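Side-chain contacts in extracellular solute-binding protein, family 1 (Bifidobacterium longum subsp. infantis ATCC 15697, PDB 3QUF), which probably captures a solute outside the cell for delivery to a membrane transporter, as other family 1 extracellular solute-binding proteins do: residues M91-R94 with T95-K99; F123-G127 with K128-M132; S307-D311 with K312-A316; K318-L321 with A322-S326. All coordinates share one frame; numbering follows the deposited sequence. Where two conformers were deposited one is given.

Overall arrangement
Contacts 1 and 2 follow each other along the chain and touch: their centres are about 11 Å apart, M98 O lies 3.0 Å from Q125 NE2 in a probable hydrogen bond, and the M91 selenomethionine end packs on the F123 ring. Contacts 3 and 4 occupy the start and the end of one helix, 311-324, with centres about 14 Å apart. M132 ties the hairpin of contact 2 to that helix, its CE being 3.4 Å from L321 O. Contacts 1 and 3 do not touch, their nearest atoms lying about 8 Å apart. An acetic acid molecule, probably from the crystallisation liquor, sits in contact 1 and does not by itself mark the transported solute's site.

Contact 1 (M91-R94 with T95-K99); sequences MDNR and TDVMK. With ACY (acetic acid), chain E.
One face of the R94 guanidinium is partly overlaid by the T95 methyl CG2, which sits 3.7 Å above the plane and off toward the rim; M98 CE approaches the same group obliquely. Beyond the contact, NH1 donates to L122 O and NH2 to N371 O, so the group's rotation is fixed from two directions. The setting is the N-terminal turn of helix 94-100, with N93 at the N-cap. R94 begins with CG between its backbone N and carbonyl carbon (chi1 57°), then runs extended to NE beside T95. Cut back to an alanine, this position would probably leave the carbonyls of L122 and N371 without this donor and open a gap beside the T95 methyl. N93 makes no capping bond; its OD1 accepts from T90 N, while ND2 rests 3.7 Å from V97 CG2. The backbone takes up the helix directly: V97 N reaches N93 O at 2.9 Å, almost straight (173° at the hydrogen), and M98 N reaches R94 O at 3.0 Å. At the helix start the acetic acid oxygen OXT accepts from D96 N at 3.0 Å and, weakly, from T95 N, in the position an N-capping acceptor would take. T95 OG1 is hydrogen-bonded to P373 O. A water donates to D96 OD2 at 2.5 Å and, more weakly, to D92 O.

Contact 2 (F123-G127 with K128-M132); sequences FQQDG and KTYGM
K128, F123 and Y130 bury the most surface here, and each meets the opposite arm differently. K128 uses the root of its side chain: CB lies 3.6 Å from Q125 O, and CG packs against the carbonyl carbon of G127, before the extended remainder leads away from the 123-127 arm. F123 works through its main chain and CB. Its O accepts a nearly straight bond (171°) from Y130 N at 2.8 Å, while its CB stands 3.5 Å from G131 O, a buried carbonyl oxygen with no polar partner in the model. Y130 has CG beside its backbone N (chi1 -68°), which carries the ring along the neighbouring arm: CE2 touches Q125 CB at 3.8 Å, and Q125 N and O both lie at the ring edge. A water joins Y130 OH, D126 OD2 and Q125 NE2, the last of which also donates to M98 O. Across the other face of the ribbon, Q124 NE2 donates to T129 OG1 at 3.1 Å, with the hydroxyl oxygen only 4° out of the amide plane. Q125 and K128 form the hydrogen-bonded pair, K128 N to Q125 O at 2.9 Å and Q125 N to K128 O at 3.0 Å. Between them D126 and G127 both have positive phi, as expected of the type I' turn that closes an antiparallel beta hairpin with a two-residue loop.

Contact 3 (S307-D311 with K312-A316); sequences SRASD and KEKAA
E313 folds back along S310 with almost every side-chain atom near the serine hydroxyl. Its CB lies 3.2 Å from S310 OG, and CG and CD keep close to the same oxygen. With CG beside the backbone N (chi1 -76°) and the chain extended beyond it, the carboxylate comes to the backbone of S310. There OE1 accepts from S310 N at 2.9 Å, nearly straight at the hydrogen (176°) though the donor stands 54° out of the carboxylate plane. OE1 also brushes the methyl of A309. At the other oxygen, OE2, a water that also bonds S310 OG donates weakly. In return S310 OG accepts from E313 N at 2.9 Å, and the two reciprocal bonds make a capping box at the N-terminus of helix 311-324, S310 being the N-cap. A negative carboxylate at this end would probably be stabilised by the amide hydrogens and the helix dipole. The same E313 side chain packs on I32 of strand 30-36 and on T85, fitting the helix start against the sheet. Next along, K314 sets CG 3.8 Å from A309 CB and bends at chi3, bringing NZ to a water that it meets at 2.8 Å. That water donates to S307 O, bridging the helix to the preceding loop. D311 OD1 is 4.5 Å from K314 NZ, too far for a salt bridge, although the opposite charges probably still attract weakly. The regular backbone pattern starts with K314 N bonded to S310 O at 2.9 Å and A315 N to D311 O.

Contact 4 (K318-L321 with A322-S326); sequences KKFL and AYLNS
F320 and L324, one helical turn apart near the end of helix 311-324, form the tight part of this contact. In the conformer given, L324 CG lies over one face of the phenyl ring and its CD1 comes 3.5 Å from F320 CE2. F320 CG lies anti to the backbone N (chi1 -177°), which carries the ring toward the leucine. Around the pair, F50 meets the ring edge-to-face, F34 packs at about 50°, and L59 and V46 add further hydrocarbon. Without the ring, as with an alanine at F320, L324 CD1 is likely to lose its main neighbour here and face a gap beside F50 and F34. Elsewhere the packing is looser: K319 is exposed. K318 NZ forms a salt bridge with E109, and Y323 directs its hydroxyl to E328. The backbone closes the helix with L324 N on F320 O at 2.9 Å and N325 N on L321 O at 3.0 Å, before N325 turns the chain and its buried amide bonds F111, D113 and S343. F320 and L324 pack against helix 40-53 and strand residues such as L59 and F303, whereas K319 is exposed, a distribution consistent with an amphipathic helix.

Contact 1 (M91-R94 with T95-K99)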
loop_
_atom_site.group_PDB
_atom_site.type_symbol
_atom_site.label_atom_id
_atom_site.label_comp_id
_atom_site.label_asym_id
_atom_site.label_seq_id
_atom_site.Cartn_x
_atom_site.Cartn_y
_atom_site.Cartn_z
HETATM N N MSE A 91 -9.287 2.026 -1.609
HETATM C CA MSE A 91 -8.994 0.722 -2.203
HETATM C C MSE A 91 -10.208 -0.182 -2.262
HETATM O O MSE A 91 -10.277 -1.124 -3.098
HETATM C CB MSE A 91 -7.827 0.042 -1.454
HETATM C CG MSE A 91 -6.515 0.862 -1.487
HETATM SE SE MSE A 91 -5.837 1.260 -3.282
HETATM C CE MSE A 91 -6.488 3.131 -3.520
ATOM N N ASP A 92 -11.231 0.119 -1.463
ATOM C CA ASP A 92 -12.435 -0.681 -1.483
ATOM C C ASP A 92 -13.543 -0.178 -2.424
ATOM O O ASP A 92 -14.449 -0.949 -2.741
ATOM C CB ASP A 92 -13.038 -0.768 -0.078
ATOM C CG ASP A 92 -12.187 -1.579 0.872
ATOM O OD1 ASP A 92 -11.533 -2.551 0.429
ATOM O OD2 ASP A 92 -12.154 -1.204 2.061
ATOM N N ASN A 93 -13.527 1.091 -2.835
ATOM C CA ASN A 93 -14.593 1.583 -3.705
ATOM C C ASN A 93 -14.106 2.140 -5.040
ATOM O O ASN A 93 -14.934 2.603 -5.842
ATOM C CB ASN A 93 -15.464 2.629 -2.969
ATOM C CG ASN A 93 -14.781 4.008 -2.894
ATOM O OD1 ASN A 93 -13.642 4.131 -3.284
ATOM N ND2 ASN A 93 -15.478 5.029 -2.432
ATOM N N ARG A 94 -12.800 2.098 -5.307
ATOM C CA ARG A 94 -12.276 2.892 -6.446
ATOM C C ARG A 94 -12.918 2.488 -7.773
ATOM O O ARG A 94 -13.359 3.369 -8.536
ATOM C CB ARG A 94 -10.753 2.845 -6.551
ATOM C CG ARG A 94 -10.172 1.458 -6.669
ATOM C CD ARG A 94 -8.646 1.474 -6.457
ATOM N NE ARG A 94 -8.147 0.157 -6.775
ATOM C CZ ARG A 94 -7.890 -0.306 -8.010
ATOM N NH1 ARG A 94 -8.066 0.427 -9.105
ATOM N NH2 ARG A 94 -7.540 -1.582 -8.172
ATOM N N THR A 95 -13.020 1.192 -8.053
ATOM C CA THR A 95 -13.585 0.769 -9.344
ATOM C C THR A 95 -15.114 0.905 -9.391
ATOM O O THR A 95 -15.659 1.354 -10.401
ATOM C CB THR A 95 -13.088 -0.600 -9.739
ATOM O OG1 THR A 95 -13.483 -1.522 -8.746
ATOM C CG2 THR A 95 -11.590 -0.604 -9.884
ATOM N N ASP A 96 -15.799 0.651 -8.272
ATOM C CA ASP A 96 -17.249 0.846 -8.202
ATOM C C ASP A 96 -17.623 2.294 -8.483
ATOM O O ASP A 96 -18.526 2.555 -9.263
ATOM C CB ASP A 96 -17.814 0.408 -6.847
ATOM C CG ASP A 96 -17.796 -1.119 -6.653
ATOM O OD1 ASP A 96 -17.919 -1.865 -7.648
ATOM O OD2 ASP A 96 -17.668 -1.539 -5.483
ATOM N N VAL A 97 -16.910 3.235 -7.866
ATOM C CA VAL A 97 -17.177 4.655 -8.126
ATOM C C VAL A 97 -16.841 5.035 -9.571
ATOM O O VAL A 97 -17.648 5.691 -10.222
ATOM C CB VAL A 97 -16.466 5.555 -7.140
ATOM C CG1 VAL A 97 -16.725 7.026 -7.478
ATOM C CG2 VAL A 97 -17.038 5.255 -5.759
HETATM N N MSE A 98 -15.655 4.665 -10.047
HETATM C CA MSE A 98 -15.285 5.031 -11.410
HETATM C C MSE A 98 -16.286 4.471 -12.413
HETATM O O MSE A 98 -16.668 5.163 -13.364
HETATM C CB MSE A 98 -13.848 4.610 -11.714
HETATM C CG MSE A 98 -12.812 5.434 -10.984
HETATM SE SE MSE A 98 -11.005 5.053 -11.560
HETATM C CE MSE A 98 -10.828 3.209 -10.962
ATOM N N LYS A 99 -16.721 3.231 -12.229
ATOM C CA LYS A 99 -17.631 2.558 -13.185
ATOM C C LYS A 99 -18.991 3.239 -13.239
ATOM O O LYS A 99 -19.717 3.131 -14.210
ATOM C CB LYS A 99 -17.861 1.087 -12.775
ATOM C CG LYS A 99 -16.708 0.135 -13.083
ATOM C CD LYS A 99 -16.793 -1.147 -12.212
ATOM C CE LYS A 99 -15.914 -2.307 -12.710
ATOM N NZ LYS A 99 -16.584 -3.200 -13.714
HETATM C C ACY E . -13.734 -1.790 -5.750
HETATM O O ACY E . -14.310 -2.891 -5.517
HETATM O OXT ACY E . -14.373 -0.747 -6.015
HETATM C CH3 ACY E . -12.227 -1.818 -5.731
HETATM O O HOH W 1 -17.669 -0.199 -3.328
#

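Contact 2 (F123-G127 with K128-M132)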
loop_
_atom_site.group_PDB
_atom_site.type_symbol
_atom_site.label_atom_id
_atom_site.label_comp_id
_atom_site.label_asym_id
_atom_site.label_seq_id
_atom_site.Cartn_x
_atom_site.Cartn_y
_atom_site.Cartn_z
ATOM N N PHE A 123 -6.335 4.778 -10.301
ATOM C CA PHE A 123 -7.400 5.780 -10.373
ATOM C C PHE A 123 -7.716 6.116 -11.842
ATOM O O PHE A 123 -8.138 7.251 -12.161
ATOM C CB PHE A 123 -6.975 7.014 -9.590
ATOM C CG PHE A 123 -6.563 6.691 -8.188
ATOM C CD1 PHE A 123 -7.525 6.435 -7.241
ATOM C CD2 PHE A 123 -5.228 6.589 -7.832
ATOM C CE1 PHE A 123 -7.173 6.111 -5.917
ATOM C CE2 PHE A 123 -4.863 6.219 -6.537
ATOM C CZ PHE A 123 -5.820 6.009 -5.573
ATOM N N GLN A 124 -7.511 5.132 -12.690
ATOM C CA GLN A 124 -7.795 5.245 -14.108
ATOM C C GLN A 124 -8.783 4.203 -14.602
ATOM O O GLN A 124 -8.850 3.057 -14.111
ATOM C CB GLN A 124 -6.498 5.174 -14.939
ATOM C CG GLN A 124 -5.710 6.471 -14.906
ATOM C CD GLN A 124 -4.306 6.341 -15.436
ATOM O OE1 GLN A 124 -3.793 5.247 -15.622
ATOM N NE2 GLN A 124 -3.690 7.467 -15.685
ATOM N N GLN A 125 -9.554 4.586 -15.617
ATOM C CA GLN A 125 -10.529 3.708 -16.269
ATOM C C GLN A 125 -10.616 4.154 -17.699
ATOM O O GLN A 125 -10.727 5.353 -17.967
ATOM C CB GLN A 125 -11.892 3.816 -15.613
ATOM C CG GLN A 125 -13.027 2.978 -16.178
ATOM C CD GLN A 125 -14.274 3.231 -15.358
ATOM O OE1 GLN A 125 -14.416 2.628 -14.317
ATOM N NE2 GLN A 125 -15.071 4.228 -15.747
ATOM N N ASP A 126 -10.519 3.199 -18.635
ATOM C CA ASP A 126 -10.645 3.510 -20.050
ATOM C C ASP A 126 -9.623 4.577 -20.472
ATOM O O ASP A 126 -9.905 5.367 -21.398
ATOM C CB ASP A 126 -12.036 3.976 -20.450
ATOM C CG ASP A 126 -13.156 2.967 -20.083
ATOM O OD1 ASP A 126 -12.874 1.749 -19.953
ATOM O OD2 ASP A 126 -14.306 3.441 -19.897
ATOM N N GLY A 127 -8.479 4.557 -19.798
ATOM C CA GLY A 127 -7.348 5.436 -20.093
ATOM C C GLY A 127 -7.461 6.847 -19.532
ATOM O O GLY A 127 -6.602 7.707 -19.795
ATOM N N LYS A 128 -8.562 7.141 -18.843
ATOM C CA LYS A 128 -8.813 8.469 -18.292
ATOM C C LYS A 128 -8.561 8.435 -16.767
ATOM O O LYS A 128 -8.785 7.428 -16.101
ATOM C CB LYS A 128 -10.245 8.885 -18.589
ATOM C CG LYS A 128 -10.505 9.096 -20.069
ATOM C CD LYS A 128 -12.019 9.328 -20.362
ATOM C CE LYS A 128 -12.220 9.937 -21.772
ATOM N NZ LYS A 128 -13.675 10.174 -22.201
ATOM N N THR A 129 -8.041 9.539 -16.262
ATOM C CA THR A 129 -7.775 9.699 -14.841
ATOM C C THR A 129 -8.979 10.292 -14.122
ATOM O O THR A 129 -9.480 11.337 -14.516
ATOM C CB THR A 129 -6.539 10.602 -14.651
ATOM O OG1 THR A 129 -5.416 9.988 -15.314
ATOM C CG2 THR A 129 -6.181 10.710 -13.174
ATOM N N TYR A 130 -9.379 9.619 -13.044
ATOM C CA TYR A 130 -10.553 9.990 -12.246
ATOM C C TYR A 130 -10.233 10.317 -10.820
ATOM O O TYR A 130 -11.139 10.696 -10.058
ATOM C CB TYR A 130 -11.583 8.860 -12.291
ATOM C CG TYR A 130 -12.191 8.702 -13.644
ATOM C CD1 TYR A 130 -13.196 9.587 -14.096
ATOM C CD2 TYR A 130 -11.771 7.689 -14.490
ATOM C CE1 TYR A 130 -13.760 9.446 -15.359
ATOM C CE2 TYR A 130 -12.342 7.538 -15.767
ATOM C CZ TYR A 130 -13.319 8.437 -16.189
ATOM O OH TYR A 130 -13.869 8.315 -17.445
ATOM N N GLY A 131 -8.978 10.202 -10.408
ATOM C CA GLY A 131 -8.604 10.518 -9.009
ATOM C C GLY A 131 -7.125 10.817 -8.920
ATOM O O GLY A 131 -6.322 10.419 -9.808
HETATM N N MSE A 132 -6.763 11.514 -7.846
HETATM C CA MSE A 132 -5.396 11.896 -7.631
HETATM C C MSE A 132 -4.975 11.509 -6.227
HETATM O O MSE A 132 -5.540 12.026 -5.253
HETATM C CB MSE A 132 -5.234 13.433 -7.790
HETATM C CG MSE A 132 -3.880 13.928 -7.324
HETATM SE SE MSE A 132 -3.767 15.878 -7.239
HETATM C CE MSE A 132 -4.818 16.094 -5.710
HETATM O O HOH W 2 -14.761 5.593 -18.257
HETATM O O HOH W 3 -5.235 9.897 -18.132
#

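Contact 3 (S307-D311 with K312-A316)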
loop_
_atom_site.group_PDB
_atom_site.type_symbol
_atom_site.label_atom_id
_atom_site.label_comp_id
_atom_site.label_asym_id
_atom_site.label_seq_id
_atom_site.Cartn_x
_atom_site.Cartn_y
_atom_site.Cartn_z
ATOM N N SER A 307 -18.634 14.447 -11.089
ATOM C CA SER A 307 -19.043 14.845 -12.433
ATOM C C SER A 307 -20.379 15.595 -12.428
ATOM O O SER A 307 -20.626 16.417 -13.323
ATOM C CB SER A 307 -19.078 13.646 -13.353
ATOM O OG SER A 307 -20.011 12.727 -12.847
ATOM N N ARG A 308 -21.235 15.318 -11.449
ATOM C CA ARG A 308 -22.511 15.993 -11.286
ATOM C C ARG A 308 -22.367 17.129 -10.285
ATOM O O ARG A 308 -22.618 16.975 -9.065
ATOM C CB ARG A 308 -23.597 15.006 -10.850
ATOM C CG ARG A 308 -24.968 15.625 -10.655
ATOM C CD ARG A 308 -26.054 14.748 -11.106
ATOM N NE ARG A 308 -26.037 13.482 -10.396
ATOM C CZ ARG A 308 -26.638 13.287 -9.232
ATOM N NH1 ARG A 308 -26.554 12.091 -8.666
ATOM N NH2 ARG A 308 -27.317 14.251 -8.634
ATOM N N ALA A 309 -21.935 18.258 -10.800
ATOM C CA ALA A 309 -21.602 19.458 -9.997
ATOM C C ALA A 309 -21.658 20.588 -10.987
ATOM O O ALA A 309 -21.501 20.355 -12.176
ATOM C CB ALA A 309 -20.241 19.397 -9.378
ATOM N N SER A 310 -21.837 21.795 -10.495
ATOM C CA SER A 310 -21.931 22.951 -11.371
ATOM C C SER A 310 -20.538 23.292 -11.920
ATOM O O SER A 310 -19.507 22.863 -11.397
ATOM C CB SER A 310 -22.493 24.131 -10.619
ATOM O OG SER A 310 -21.500 24.696 -9.786
ATOM N N ASP A 311 -20.520 24.110 -12.962
ATOM C CA ASP A 311 -19.286 24.566 -13.512
ATOM C C ASP A 311 -18.417 25.249 -12.447
ATOM O O ASP A 311 -17.206 24.967 -12.347
ATOM C CB ASP A 311 -19.568 25.497 -14.683
ATOM C CG ASP A 311 -20.116 24.750 -15.916
ATOM O OD1 ASP A 311 -20.190 23.480 -15.892
ATOM O OD2 ASP A 311 -20.444 25.446 -16.915
ATOM N N LYS A 312 -19.025 26.140 -11.677
ATOM C CA LYS A 312 -18.256 26.877 -10.662
ATOM C C LYS A 312 -17.819 25.974 -9.524
ATOM O O LYS A 312 -16.717 26.140 -8.976
ATOM C CB LYS A 312 -19.013 28.053 -10.119
ATOM C CG LYS A 312 -18.974 29.242 -11.059
ATOM C CD LYS A 312 -17.589 29.846 -11.142
ATOM C CE LYS A 312 -17.593 31.007 -12.110
ATOM N NZ LYS A 312 -16.283 31.726 -12.028
ATOM N N GLU A 313 -18.667 25.014 -9.182
ATOM C CA GLU A 313 -18.320 24.075 -8.149
ATOM C C GLU A 313 -17.110 23.236 -8.571
ATOM O O GLU A 313 -16.183 23.013 -7.781
ATOM C CB GLU A 313 -19.501 23.165 -7.815
ATOM C CG GLU A 313 -20.574 23.874 -6.969
ATOM C CD GLU A 313 -21.970 23.316 -7.096
ATOM O OE1 GLU A 313 -22.169 22.195 -7.638
ATOM O OE2 GLU A 313 -22.908 24.055 -6.639
ATOM N N LYS A 314 -17.123 22.767 -9.816
ATOM C CA LYS A 314 -16.009 22.010 -10.335
ATOM C C LYS A 314 -14.725 22.824 -10.310
ATOM O O LYS A 314 -13.661 22.324 -9.912
ATOM C CB LYS A 314 -16.312 21.489 -11.730
ATOM C CG LYS A 314 -17.338 20.322 -11.682
ATOM C CD LYS A 314 -17.533 19.553 -12.999
ATOM C CE LYS A 314 -17.824 20.431 -14.153
ATOM N NZ LYS A 314 -17.675 19.734 -15.523
ATOM N N ALA A 315 -14.828 24.073 -10.721
ATOM C CA ALA A 315 -13.658 24.971 -10.724
ATOM C C ALA A 315 -13.074 25.143 -9.309
ATOM O O ALA A 315 -11.872 25.127 -9.077
ATOM C CB ALA A 315 -14.042 26.313 -11.306
ATOM N N ALA A 316 -13.949 25.301 -8.329
ATOM C CA ALA A 316 -13.531 25.462 -6.949
ATOM C C ALA A 316 -12.894 24.165 -6.421
ATOM O O ALA A 316 -11.907 24.207 -5.672
ATOM C CB ALA A 316 -14.728 25.884 -6.054
HETATM O O HOH W 4 -19.137 17.318 -15.310
HETATM O O HOH W 5 -22.588 26.910 -8.459
#

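Contact 4 (K318-L321 with A322-S326)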
loop_
_atom_site.group_PDB
_atom_site.type_symbol
_atom_site.label_atom_id
_atom_site.label_comp_id
_atom_site.label_asym_id
_atom_site.label_seq_id
_atom_site.Cartn_x
_atom_site.Cartn_y
_atom_site.Cartn_z
ATOM N N LYS A 318 -11.344 21.914 -8.176
ATOM C CA LYS A 318 -10.018 21.831 -8.776
ATOM C C LYS A 318 -9.001 22.674 -7.978
ATOM O O LYS A 318 -7.831 22.271 -7.859
ATOM C CB LYS A 318 -10.043 22.260 -10.233
ATOM C CG LYS A 318 -10.772 21.245 -11.106
ATOM C CD LYS A 318 -10.844 21.688 -12.580
ATOM C CE LYS A 318 -11.599 20.719 -13.462
ATOM N NZ LYS A 318 -11.794 21.292 -14.832
ATOM N N LYS A 319 -9.429 23.832 -7.471
ATOM C CA LYS A 319 -8.532 24.625 -6.598
ATOM C C LYS A 319 -8.177 23.886 -5.306
ATOM O O LYS A 319 -7.060 23.998 -4.807
ATOM C CB LYS A 319 -9.140 25.994 -6.284
ATOM C CG LYS A 319 -9.103 26.940 -7.463
ATOM C CD LYS A 319 -9.584 28.336 -7.042
ATOM C CE LYS A 319 -9.555 29.347 -8.192
ATOM N NZ LYS A 319 -9.594 30.763 -7.665
ATOM N N PHE A 320 -9.110 23.113 -4.759
ATOM C CA PHE A 320 -8.829 22.303 -3.594
ATOM C C PHE A 320 -7.825 21.181 -3.889
ATOM O O PHE A 320 -6.834 21.024 -3.173
ATOM C CB PHE A 320 -10.095 21.718 -3.000
ATOM C CG PHE A 320 -9.852 20.937 -1.748
ATOM C CD1 PHE A 320 -9.481 21.567 -0.572
ATOM C CD2 PHE A 320 -9.962 19.557 -1.752
ATOM C CE1 PHE A 320 -9.238 20.831 0.556
ATOM C CE2 PHE A 320 -9.762 18.822 -0.609
ATOM C CZ PHE A 320 -9.391 19.432 0.539
ATOM N N LEU A 321 -8.007 20.492 -5.021
ATOM C CA LEU A 321 -7.033 19.461 -5.438
ATOM C C LEU A 321 -5.669 20.066 -5.694
ATOM O O LEU A 321 -4.650 19.483 -5.306
ATOM C CB LEU A 321 -7.566 18.647 -6.618
ATOM C CG LEU A 321 -8.424 17.427 -6.189
ATOM C CD1 LEU A 321 -9.672 17.749 -5.518
ATOM C CD2 LEU A 321 -8.740 16.534 -7.426
ATOM N N ALA A 322 -5.635 21.247 -6.278
ATOM C CA ALA A 322 -4.382 21.948 -6.508
ATOM C C ALA A 322 -3.686 22.300 -5.220
ATOM O O ALA A 322 -2.460 22.243 -5.149
ATOM C CB ALA A 322 -4.616 23.208 -7.357
ATOM N N TYR A 323 -4.465 22.719 -4.210
ATOM C CA TYR A 323 -3.914 23.015 -2.895
ATOM C C TYR A 323 -3.364 21.786 -2.215
ATOM O O TYR A 323 -2.299 21.821 -1.564
ATOM C CB TYR A 323 -4.991 23.679 -2.013
ATOM C CG TYR A 323 -4.464 24.027 -0.637
ATOM C CD1 TYR A 323 -3.694 25.153 -0.440
ATOM C CD2 TYR A 323 -4.699 23.210 0.432
ATOM C CE1 TYR A 323 -3.209 25.467 0.816
ATOM C CE2 TYR A 323 -4.198 23.507 1.708
ATOM C CZ TYR A 323 -3.452 24.631 1.867
ATOM O OH TYR A 323 -2.945 24.980 3.099
ATOM N N LEU A 324 -4.087 20.684 -2.313
ATOM C CA LEU A 324 -3.627 19.391 -1.776
ATOM C C LEU A 324 -2.263 19.047 -2.361
ATOM O O LEU A 324 -1.333 18.689 -1.623
ATOM C CB LEU A 324 -4.611 18.255 -2.080
ATOM C CG LEU A 324 -5.793 18.021 -1.136
ATOM C CD1 LEU A 324 -6.880 17.157 -1.815
ATOM C CD2 LEU A 324 -5.332 17.370 0.129
ATOM N N ASN A 325 -2.143 19.192 -3.669
ATOM C CA ASN A 325 -0.851 19.037 -4.375
ATOM C C ASN A 325 -0.076 20.335 -4.480
ATOM O O ASN A 325 0.228 20.815 -5.576
ATOM C CB ASN A 325 -1.037 18.395 -5.748
ATOM C CG ASN A 325 0.281 18.005 -6.388
ATOM O OD1 ASN A 325 1.302 17.894 -5.701
ATOM N ND2 ASN A 325 0.302 17.934 -7.697
ATOM N N SER A 326 0.226 20.901 -3.314
ATOM C CA SER A 326 1.078 22.080 -3.154
ATOM C C SER A 326 1.986 21.818 -1.942
ATOM O O SER A 326 1.715 20.975 -1.111
ATOM C CB SER A 326 0.258 23.358 -2.913
ATOM O OG SER A 326 -0.336 23.425 -1.609
#